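Local coordinates for putative hydrolase (Acinetobacter sp. NBRC 100985, PDB 4XUK), which probably hydrolyses organophosphate triesters, and perhaps lactones, as a two-zinc enzyme of the metallo-beta-lactamase superfamily, at residues Gly5-Gln10 against Ile285-Lys290; Pro28-Asp33 against Ile234-Asp239; Asn59-Asn64 against Thr260-His265. The protein carries 2 engineered substitutions. All coordinates share one frame; numbering follows the deposited sequence.

The three contacts run from surface to core; interactions 1 and 3 join the two sheets of the sandwich, interaction 2 ties two loops. Interaction 1 is a surface contact between the outermost strand 6-11 of one sheet and the C-terminal tail leaving strand 283-286 of the other, built on aromatic and aliphatic packing and one backbone-to-phenol hydrogen bond, and completed by the second subunit. Interaction 2, partly buried, works through a backbone bridge and the side chains beside it, near the zinc site. Interaction 3 is wholly buried: an asparagine grips backbone carbonyls and a phenylalanine packs on an alanine, next to a zinc-binding histidine. Interactions 1 and 3 touch, where Tyr9 OH lies 3.7 Å from Thr260 OG1.

Interaction 1: Gly5-Gln10 against Ile285-Lys290; sequences GYYQYQ and IPIHFK
Ile287 and Tyr7 meet tip to tip, with CD1 of Ile287 only 3.3 Å from CE2 of Tyr7, a tight contact. Ile287 holds CG1 in the crowded position between its backbone N and carbonyl carbon (chi1 50°), while its other branch, CG2, lies 4.0 Å from CE1 of Tyr9, whose hydroxyl is bound to Glu211. His288 turns the other way, its NE2 bonded to Ser57 of the second subunit. The chain then brings Phe289 to the CE1 side of the tyrosine, away from CE2: CE1 of Tyr7 stands 3.5 Å from Phe289 CD2, over one face of that ring but offset toward its rim. This is an edge-to-face (T-shaped) pair, with ring planes at 66°. Beyond it, the backbone N-H of Lys290 reaches the phenol in its plane and donates to Tyr7 OH, 2.8 Å from N to OH. With CG anti to the backbone N (chi1 178°), the Tyr7 side chain extends from its strand to the tail, touched at CE2 and CE1 and hydrogen-bonded at OH. Past the bond, Lys290 NZ reaches Gln55 of the second subunit. The C-terminal tail thus closes over the edge strand of the opposite sheet, joining the two sheets of the metallo-beta-lactamase sandwich at their margin, beside the subunit interface.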
loop_
_atom_site.group_PDB
_atom_site.type_symbol
_atom_site.label_atom_id
_atom_site.label_comp_id
_atom_site.label_asym_id
_atom_site.label_seq_id
_atom_site.Cartn_x
_atom_site.Cartn_y
_atom_site.Cartn_z
ATOM N N GLY A 5 6.664 -9.216 -5.231
ATOM C CA GLY A 5 5.763 -9.154 -4.098
ATOM C C GLY A 5 6.438 -9.484 -2.781
ATOM O O GLY A 5 6.115 -10.486 -2.136
ATOM N N TYR A 6 7.388 -8.649 -2.376
ATOM C CA TYR A 6 7.882 -8.737 -1.010
ATOM C C TYR A 6 7.983 -7.327 -0.473
ATOM O O TYR A 6 8.096 -6.371 -1.249
ATOM C CB TYR A 6 9.234 -9.464 -0.923
ATOM C CG TYR A 6 10.378 -8.741 -1.580
ATOM C CD1 TYR A 6 10.668 -8.947 -2.924
ATOM C CD2 TYR A 6 11.188 -7.868 -0.856
ATOM C CE1 TYR A 6 11.720 -8.296 -3.539
ATOM C CE2 TYR A 6 12.249 -7.212 -1.460
ATOM C CZ TYR A 6 12.507 -7.432 -2.803
ATOM O OH TYR A 6 13.553 -6.790 -3.435
ATOM N N TYR A 7 7.924 -7.194 0.845
ATOM C CA TYR A 7 8.064 -5.898 1.486
ATOM C C TYR A 7 8.692 -6.110 2.846
ATOM O O TYR A 7 8.337 -7.060 3.554
ATOM C CB TYR A 7 6.705 -5.195 1.635
ATOM C CG TYR A 7 6.856 -3.865 2.346
ATOM C CD1 TYR A 7 7.229 -2.724 1.647
ATOM C CD2 TYR A 7 6.682 -3.765 3.722
ATOM C CE1 TYR A 7 7.395 -1.506 2.295
ATOM C CE2 TYR A 7 6.853 -2.563 4.377
ATOM C CZ TYR A 7 7.204 -1.440 3.653
ATOM O OH TYR A 7 7.382 -0.241 4.296
ATOM N N GLN A 8 9.620 -5.233 3.219
ATOM C CA GLN A 8 10.319 -5.384 4.490
ATOM C C GLN A 8 9.779 -4.419 5.531
ATOM O O GLN A 8 9.869 -3.203 5.357
ATOM C CB GLN A 8 11.831 -5.139 4.323
ATOM C CG GLN A 8 12.519 -5.995 3.251
ATOM C CD GLN A 8 12.653 -7.463 3.624
ATOM O OE1 GLN A 8 12.068 -7.939 4.602
ATOM N NE2 GLN A 8 13.443 -8.194 2.835
ATOM N N TYR A 9 9.228 -4.963 6.613
ATOM C CA TYR A 9 8.750 -4.147 7.730
ATOM C C TYR A 9 9.685 -4.333 8.921
ATOM O O TYR A 9 9.948 -5.461 9.334
ATOM C CB TYR A 9 7.308 -4.534 8.110
ATOM C CG TYR A 9 6.777 -3.763 9.298
ATOM C CD1 TYR A 9 6.325 -2.458 9.154
ATOM C CD2 TYR A 9 6.742 -4.332 10.566
ATOM C CE1 TYR A 9 5.849 -1.740 10.237
ATOM C CE2 TYR A 9 6.267 -3.621 11.654
ATOM C CZ TYR A 9 5.821 -2.323 11.476
ATOM O OH TYR A 9 5.350 -1.607 12.550
ATOM N N GLN A 10 10.203 -3.233 9.462
ATOM C CA GLN A 10 11.132 -3.319 10.585
ATOM C C GLN A 10 10.440 -3.034 11.913
ATOM O O GLN A 10 9.796 -1.994 12.085
ATOM C CB GLN A 10 12.305 -2.351 10.398
ATOM C CG GLN A 10 13.479 -2.618 11.348
ATOM C CD GLN A 10 14.336 -3.795 10.909
ATOM O OE1 GLN A 10 14.383 -4.135 9.724
ATOM N NE2 GLN A 10 15.023 -4.425 11.866
ATOM N N ILE A 285 -5.894 0.535 8.574
ATOM C CA ILE A 285 -4.879 1.526 8.233
ATOM C C ILE A 285 -3.620 0.791 7.765
ATOM O O ILE A 285 -2.893 0.233 8.585
ATOM C CB ILE A 285 -4.491 2.373 9.463
ATOM C CG1 ILE A 285 -5.726 2.778 10.288
ATOM C CG2 ILE A 285 -3.700 3.584 9.028
ATOM C CD1 ILE A 285 -6.738 3.594 9.492
ATOM N N PRO A 286 -3.349 0.786 6.453
ATOM C CA PRO A 286 -2.124 0.109 6.003
ATOM C C PRO A 286 -0.867 0.856 6.461
ATOM O O PRO A 286 -0.903 2.071 6.689
ATOM C CB PRO A 286 -2.249 0.123 4.469
ATOM C CG PRO A 286 -3.214 1.228 4.162
ATOM C CD PRO A 286 -4.163 1.295 5.333
ATOM N N ILE A 287 0.236 0.142 6.641
ATOM C CA ILE A 287 1.463 0.837 7.015
ATOM C C ILE A 287 1.938 1.690 5.852
ATOM O O ILE A 287 1.548 1.464 4.698
ATOM C CB ILE A 287 2.579 -0.111 7.458
ATOM C CG1 ILE A 287 2.777 -1.228 6.437
ATOM C CG2 ILE A 287 2.271 -0.695 8.828
ATOM C CD1 ILE A 287 4.172 -1.263 5.896
ATOM N N HIS A 288 2.765 2.679 6.165
ATOM C CA HIS A 288 3.205 3.667 5.189
ATOM C C HIS A 288 4.584 3.219 4.687
ATOM O O HIS A 288 5.520 3.090 5.484
ATOM C CB HIS A 288 3.269 5.041 5.880
ATOM C CG HIS A 288 3.516 6.197 4.954
ATOM N ND1 HIS A 288 3.120 7.485 5.252
ATOM C CD2 HIS A 288 4.128 6.262 3.748
ATOM C CE1 HIS A 288 3.467 8.292 4.265
ATOM N NE2 HIS A 288 4.083 7.576 3.340
ATOM N N PHE A 289 4.702 2.908 3.411
ATOM C CA PHE A 289 5.950 2.480 2.760
ATOM C C PHE A 289 7.225 3.183 3.294
ATOM O O PHE A 289 7.255 4.455 3.268
ATOM C CB PHE A 289 5.840 2.638 1.231
ATOM C CG PHE A 289 6.905 1.917 0.454
ATOM C CD1 PHE A 289 8.211 2.351 0.468
ATOM C CD2 PHE A 289 6.619 0.811 -0.261
ATOM C CE1 PHE A 289 9.183 1.692 -0.216
ATOM C CE2 PHE A 289 7.588 0.148 -0.940
ATOM C CZ PHE A 289 8.879 0.591 -0.915
ATOM N N LYS A 290 8.188 2.428 3.729
ATOM C CA LYS A 290 9.391 2.989 4.204
ATOM C C LYS A 290 10.641 2.515 3.432
ATOM O O LYS A 290 10.993 1.387 3.483
ATOM C CB LYS A 290 9.494 2.680 5.655
ATOM C CG LYS A 290 10.097 3.752 6.516
ATOM C CD LYS A 290 9.832 3.422 7.960
ATOM C CE LYS A 290 9.363 4.606 8.781
ATOM N NZ LYS A 290 8.085 4.450 9.535
#

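Interaction 2: Pro28-Asp33 against Ile234-Asp239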
loop_
_atom_site.group_PDB
_atom_site.type_symbol
_atom_site.label_atom_id
_atom_site.label_comp_id
_atom_site.label_asym_id
_atom_site.label_seq_id
_atom_site.Cartn_x
_atom_site.Cartn_y
_atom_site.Cartn_z
ATOM N N PRO A 28 -18.960 -11.546 -4.377
ATOM C CA PRO A 28 -19.542 -10.810 -3.245
ATOM C C PRO A 28 -20.583 -11.648 -2.501
ATOM O O PRO A 28 -20.882 -11.363 -1.336
ATOM C CB PRO A 28 -20.224 -9.605 -3.916
ATOM C CG PRO A 28 -20.453 -10.031 -5.345
ATOM C CD PRO A 28 -19.262 -10.909 -5.671
ATOM N N ASN A 29 -21.123 -12.673 -3.159
ATOM C CA ASN A 29 -22.081 -13.563 -2.506
ATOM C C ASN A 29 -21.480 -14.387 -1.366
ATOM O O ASN A 29 -22.211 -14.995 -0.590
ATOM C CB ASN A 29 -22.727 -14.511 -3.520
ATOM C CG ASN A 29 -23.629 -13.788 -4.502
ATOM O OD1 ASN A 29 -23.443 -13.878 -5.719
ATOM N ND2 ASN A 29 -24.611 -13.063 -3.977
ATOM N N LEU A 30 -20.154 -14.435 -1.271
ATOM C CA LEU A 30 -19.522 -15.190 -0.190
ATOM C C LEU A 30 -19.719 -14.507 1.163
ATOM O O LEU A 30 -19.599 -15.147 2.210
ATOM C CB LEU A 30 -18.038 -15.429 -0.479
ATOM C CG LEU A 30 -17.724 -16.291 -1.700
ATOM C CD1 LEU A 30 -16.222 -16.407 -1.904
ATOM C CD2 LEU A 30 -18.349 -17.680 -1.583
ATOM N N PHE A 31 -20.033 -13.213 1.147
ATOM C CA PHE A 31 -20.340 -12.514 2.391
ATOM C C PHE A 31 -21.731 -12.932 2.853
ATOM O O PHE A 31 -22.692 -12.858 2.089
ATOM C CB PHE A 31 -20.232 -11.001 2.210
ATOM C CG PHE A 31 -18.816 -10.525 1.963
ATOM C CD1 PHE A 31 -17.850 -10.631 2.957
ATOM C CD2 PHE A 31 -18.454 -9.984 0.739
ATOM C CE1 PHE A 31 -16.544 -10.203 2.728
ATOM C CE2 PHE A 31 -17.162 -9.553 0.504
ATOM C CZ PHE A 31 -16.205 -9.657 1.499
ATOM N N LYS A 32 -21.843 -13.349 4.090
ATOM C CA LYS A 32 -23.029 -13.999 4.609
ATOM C C LYS A 32 -23.940 -13.095 5.391
ATOM O O LYS A 32 -23.504 -12.230 6.079
ATOM C CB LYS A 32 -22.634 -15.175 5.507
ATOM C CG LYS A 32 -22.200 -16.439 4.803
ATOM C CD LYS A 32 -22.909 -17.667 5.358
ATOM C CE LYS A 32 -22.528 -18.014 6.783
ATOM N NZ LYS A 32 -23.612 -17.784 7.762
ATOM N N ASP A 33 -25.229 -13.334 5.263
ATOM C CA ASP A 33 -26.233 -12.655 6.051
ATOM C C ASP A 33 -26.083 -11.135 6.057
ATOM O O ASP A 33 -26.128 -10.493 7.058
ATOM C CB ASP A 33 -26.191 -13.162 7.461
ATOM C CG ASP A 33 -26.714 -14.499 7.593
ATOM O OD1 ASP A 33 -26.985 -15.186 6.642
ATOM O OD2 ASP A 33 -26.875 -14.870 8.697
ATOM N N ILE A 234 -18.108 -15.011 6.423
ATOM C CA ILE A 234 -17.855 -15.382 5.036
ATOM C C ILE A 234 -18.069 -16.882 4.891
ATOM O O ILE A 234 -17.925 -17.627 5.870
ATOM C CB ILE A 234 -16.435 -14.952 4.577
ATOM C CG1 ILE A 234 -16.305 -15.060 3.054
ATOM C CG2 ILE A 234 -15.359 -15.741 5.327
ATOM C CD1 ILE A 234 -15.107 -14.321 2.491
ATOM N N GLU A 235 -18.433 -17.319 3.688
ATOM C CA GLU A 235 -18.754 -18.725 3.431
ATOM C C GLU A 235 -17.593 -19.693 3.722
ATOM O O GLU A 235 -17.821 -20.885 3.951
ATOM C CB GLU A 235 -19.231 -18.903 1.985
ATOM C CG GLU A 235 -20.285 -19.990 1.818
ATOM C CD GLU A 235 -21.594 -19.633 2.509
ATOM O OE1 GLU A 235 -21.818 -20.104 3.645
ATOM O OE2 GLU A 235 -22.402 -18.881 1.916
ATOM N N TYR A 236 -16.360 -19.184 3.703
ATOM C CA TYR A 236 -15.185 -19.993 4.011
ATOM C C TYR A 236 -15.117 -20.439 5.480
ATOM O O TYR A 236 -14.410 -21.405 5.805
ATOM C CB TYR A 236 -13.889 -19.232 3.659
ATOM C CG TYR A 236 -13.763 -18.799 2.206
ATOM C CD1 TYR A 236 -14.134 -19.643 1.169
ATOM C CD2 TYR A 236 -13.261 -17.543 1.882
ATOM C CE1 TYR A 236 -14.017 -19.243 -0.151
ATOM C CE2 TYR A 236 -13.139 -17.139 0.568
ATOM C CZ TYR A 236 -13.519 -17.997 -0.442
ATOM O OH TYR A 236 -13.397 -17.602 -1.754
ATOM N N ASP A 237 -15.793 -19.715 6.368
ATOM C CA ASP A 237 -15.792 -20.051 7.788
ATOM C C ASP A 237 -16.475 -21.404 8.001
ATOM O O ASP A 237 -17.567 -21.634 7.489
ATOM C CB ASP A 237 -16.533 -18.975 8.601
ATOM C CG ASP A 237 -15.811 -17.643 8.614
ATOM O OD1 ASP A 237 -14.577 -17.618 8.419
ATOM O OD2 ASP A 237 -16.472 -16.603 8.837
ATOM N N ILE A 238 -15.836 -22.308 8.740
ATOM C CA ILE A 238 -16.482 -23.592 9.053
ATOM C C ILE A 238 -17.561 -23.386 10.121
ATOM O O ILE A 238 -18.663 -23.961 10.046
ATOM C CB ILE A 238 -15.459 -24.673 9.480
ATOM C CG1 ILE A 238 -14.601 -25.085 8.276
ATOM C CG2 ILE A 238 -16.176 -25.896 10.045
ATOM C CD1 ILE A 238 -13.430 -25.963 8.613
ATOM N N ASP A 239 -17.256 -22.557 11.111
ATOM C CA ASP A 239 -18.279 -22.123 12.063
ATOM C C ASP A 239 -18.379 -20.603 11.991
ATOM O O ASP A 239 -17.641 -19.894 12.684
ATOM C CB ASP A 239 -17.920 -22.570 13.481
ATOM C CG ASP A 239 -19.014 -22.262 14.507
ATOM O OD1 ASP A 239 -19.837 -21.345 14.298
ATOM O OD2 ASP A 239 -19.033 -22.940 15.553
#
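Leu30 O is approached by two groups from the facing loop: the backbone N-H of Glu235, with N 2.9 Å from O, and the CA-H of Ile234, with CA 3.3 Å from the same oxygen. Phe31 and Ile234 are joined by a single beta bridge; a type I beta turn from Ile234 to Asp237 follows, and the backbone bond of Lys32 with Ala233 lies on the other side of the bridge. Side chains enclose this junction. Leu30 sends its two methyls apart: CD2 lies 3.9 Å from Glu235 CB, and CD1 presses on the phenol end of Tyr236, 3.1 Å from OH and 3.5 Å from CZ. Lys32 and Glu235 cross at about a right angle, and it is the methylene CD of Lys32 that touches Glu235 OE1, at 3.2 Å; the charged ends stay separate, with Lys32 NZ 5.1 Å from Glu235 OE1, so any attraction between the charges is probably long-range. Within the turn, Ile234 N makes a weak bond to Asp237 OD2. The other carboxylate oxygen, OD1, is hydrogen-bonded to ND1 of His197, a zinc ligand, which makes Asp237 a second-shell residue; the side chain of Tyr236 itself comes about 6 Å from a zinc ion and meets the ring of His221. Strand 14-26, through Met26, touches Phe31, Ile234 and Tyr236; helix 225-228 touches Phe31 and Ile234, while helix 36-45 packs on Phe31 and helix 240-257 starts just after Asp239, its N-cap.

Interaction 3: Asn59-Asn64 against Thr260-His265; sequences NAFLVN and TIAAPH. With ZN (zinc ion), chain C.
Asn59 and Phe61 pack against Ala262-Pro264 in the heart of the alpha-beta/beta-alpha sandwich of the metallo-beta-lactamase fold, where strand 54-64 of one sheet faces strand 260-262 of the other. The closest packing is at the Asn59 end. Its backbone N-H donates to Pro264 O, with N 2.7 Å from O, and its side-chain amide donates from ND2 to Ala263 O at 3.1 Å, nearly straight (166° at the hydrogen) and with the oxygen almost in the amide plane. ND2 also serves Leu266 O, so one asparagine binds the carbonyls of Ala263, Pro264 and Leu266, on both sides of the metal ligand in sequence. Next comes Phe61. The methyl of Ala262 stands over the centre of its ring in a CH-pi contact, CB 3.7 Å from the centroid and 8° off the normal, while Pro264 N sits at the ring edge, near its plane. From here the two segments diverge: the CA atoms of Asn59 and Pro264 are 4.3 Å apart, those of Phe61 and Ala262 7.7 Å. The loose end is buried too, and Phe215 of strand 211-215 touches both Val63 and Ala262 there. On the zinc side, His265 points away from strand 54-64; its ND1 is hydrogen-bonded to Ser57 O, which together with the zinc bond helps to hold the ring, and its NE2 ligates zinc at 2.2 Å with Asp112, His113 and Asp218.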
loop_
_atom_site.group_PDB
_atom_site.type_symbol
_atom_site.label_atom_id
_atom_site.label_comp_id
_atom_site.label_asym_id
_atom_site.label_seq_id
_atom_site.Cartn_x
_atom_site.Cartn_y
_atom_site.Cartn_z
ATOM N N ASN A 59 -1.351 -13.661 1.413
ATOM C CA ASN A 59 0.007 -13.346 1.838
ATOM C C ASN A 59 0.572 -14.399 2.817
ATOM O O ASN A 59 -0.177 -15.188 3.420
ATOM C CB ASN A 59 0.048 -11.976 2.525
ATOM C CG ASN A 59 -0.722 -10.905 1.773
ATOM O OD1 ASN A 59 -0.540 -10.709 0.575
ATOM N ND2 ASN A 59 -1.560 -10.179 2.490
ATOM N N ALA A 60 1.899 -14.406 2.957
ATOM C CA ALA A 60 2.581 -15.128 4.034
ATOM C C ALA A 60 3.620 -14.176 4.618
ATOM O O ALA A 60 3.926 -13.148 3.998
ATOM C CB ALA A 60 3.254 -16.372 3.504
ATOM N N PHE A 61 4.179 -14.513 5.782
ATOM C CA PHE A 61 5.146 -13.624 6.441
ATOM C C PHE A 61 6.384 -14.343 6.955
ATOM O O PHE A 61 6.279 -15.383 7.623
ATOM C CB PHE A 61 4.466 -12.854 7.591
ATOM C CG PHE A 61 3.246 -12.101 7.155
ATOM C CD1 PHE A 61 3.362 -10.850 6.571
ATOM C CD2 PHE A 61 1.983 -12.675 7.268
ATOM C CE1 PHE A 61 2.237 -10.161 6.130
ATOM C CE2 PHE A 61 0.866 -12.002 6.840
ATOM C CZ PHE A 61 0.989 -10.739 6.258
ATOM N N LEU A 62 7.548 -13.771 6.637
ATOM C CA LEU A 62 8.845 -14.216 7.160
ATOM C C LEU A 62 9.234 -13.331 8.331
ATOM O O LEU A 62 9.138 -12.103 8.240
ATOM C CB LEU A 62 9.935 -14.079 6.092
ATOM C CG LEU A 62 10.348 -15.260 5.224
ATOM C CD1 LEU A 62 11.505 -14.813 4.331
ATOM C CD2 LEU A 62 10.742 -16.500 6.055
ATOM N N VAL A 63 9.683 -13.939 9.422
ATOM C CA VAL A 63 10.093 -13.175 10.597
ATOM C C VAL A 63 11.533 -13.531 10.961
ATOM O O VAL A 63 11.830 -14.659 11.384
ATOM C CB VAL A 63 9.181 -13.464 11.801
ATOM C CG1 VAL A 63 9.508 -12.531 12.965
ATOM C CG2 VAL A 63 7.705 -13.319 11.401
ATOM N N ASN A 64 12.421 -12.563 10.793
ATOM C CA ASN A 64 13.821 -12.719 11.162
ATOM C C ASN A 64 14.011 -12.181 12.583
ATOM O O ASN A 64 14.019 -10.964 12.798
ATOM C CB ASN A 64 14.690 -11.952 10.159
ATOM C CG ASN A 64 16.180 -12.052 10.452
ATOM O OD1 ASN A 64 16.595 -12.463 11.537
ATOM N ND2 ASN A 64 16.994 -11.656 9.479
ATOM N N THR A 260 0.312 -3.927 15.951
ATOM C CA THR A 260 0.564 -4.029 14.547
ATOM C C THR A 260 0.008 -5.383 14.070
ATOM O O THR A 260 0.189 -6.363 14.737
ATOM C CB THR A 260 2.075 -3.992 14.295
ATOM O OG1 THR A 260 2.636 -2.754 14.735
ATOM C CG2 THR A 260 2.373 -4.258 12.919
ATOM N N ILE A 261 -0.630 -5.449 12.926
ATOM C CA ILE A 261 -1.310 -6.624 12.435
ATOM C C ILE A 261 -0.712 -7.130 11.134
ATOM O O ILE A 261 -0.457 -6.344 10.265
ATOM C CB ILE A 261 -2.785 -6.245 12.201
ATOM C CG1 ILE A 261 -3.406 -5.792 13.496
ATOM C CG2 ILE A 261 -3.571 -7.282 11.449
ATOM C CD1 ILE A 261 -3.515 -6.864 14.512
ATOM N N ALA A 262 -0.506 -8.442 11.018
ATOM C CA ALA A 262 -0.065 -8.993 9.746
ATOM C C ALA A 262 -1.095 -10.034 9.329
ATOM O O ALA A 262 -1.306 -11.023 10.029
ATOM C CB ALA A 262 1.310 -9.621 9.886
ATOM N N ALA A 263 -1.743 -9.804 8.197
ATOM C CA ALA A 263 -2.881 -10.631 7.801
ATOM C C ALA A 263 -2.712 -11.257 6.430
ATOM O O ALA A 263 -2.409 -10.554 5.461
ATOM C CB ALA A 263 -4.143 -9.795 7.821
ATOM N N PRO A 264 -2.970 -12.575 6.323
ATOM C CA PRO A 264 -2.819 -13.223 5.019
ATOM C C PRO A 264 -3.839 -12.747 3.981
ATOM O O PRO A 264 -3.535 -12.841 2.790
ATOM C CB PRO A 264 -3.034 -14.715 5.335
ATOM C CG PRO A 264 -3.842 -14.729 6.581
ATOM C CD PRO A 264 -3.350 -13.535 7.372
ATOM N N HIS A 265 -5.001 -12.243 4.402
ATOM C CA HIS A 265 -6.015 -11.805 3.428
ATOM C C HIS A 265 -6.376 -10.320 3.430
ATOM O O HIS A 265 -7.469 -9.957 2.988
ATOM C CB HIS A 265 -7.295 -12.642 3.587
ATOM C CG HIS A 265 -7.108 -14.077 3.225
ATOM N ND1 HIS A 265 -6.360 -14.472 2.140
ATOM C CD2 HIS A 265 -7.559 -15.213 3.815
ATOM C CE1 HIS A 265 -6.356 -15.796 2.077
ATOM N NE2 HIS A 265 -7.082 -16.261 3.074
HETATM ZN ZN ZN C . -6.968 -18.354 3.801
#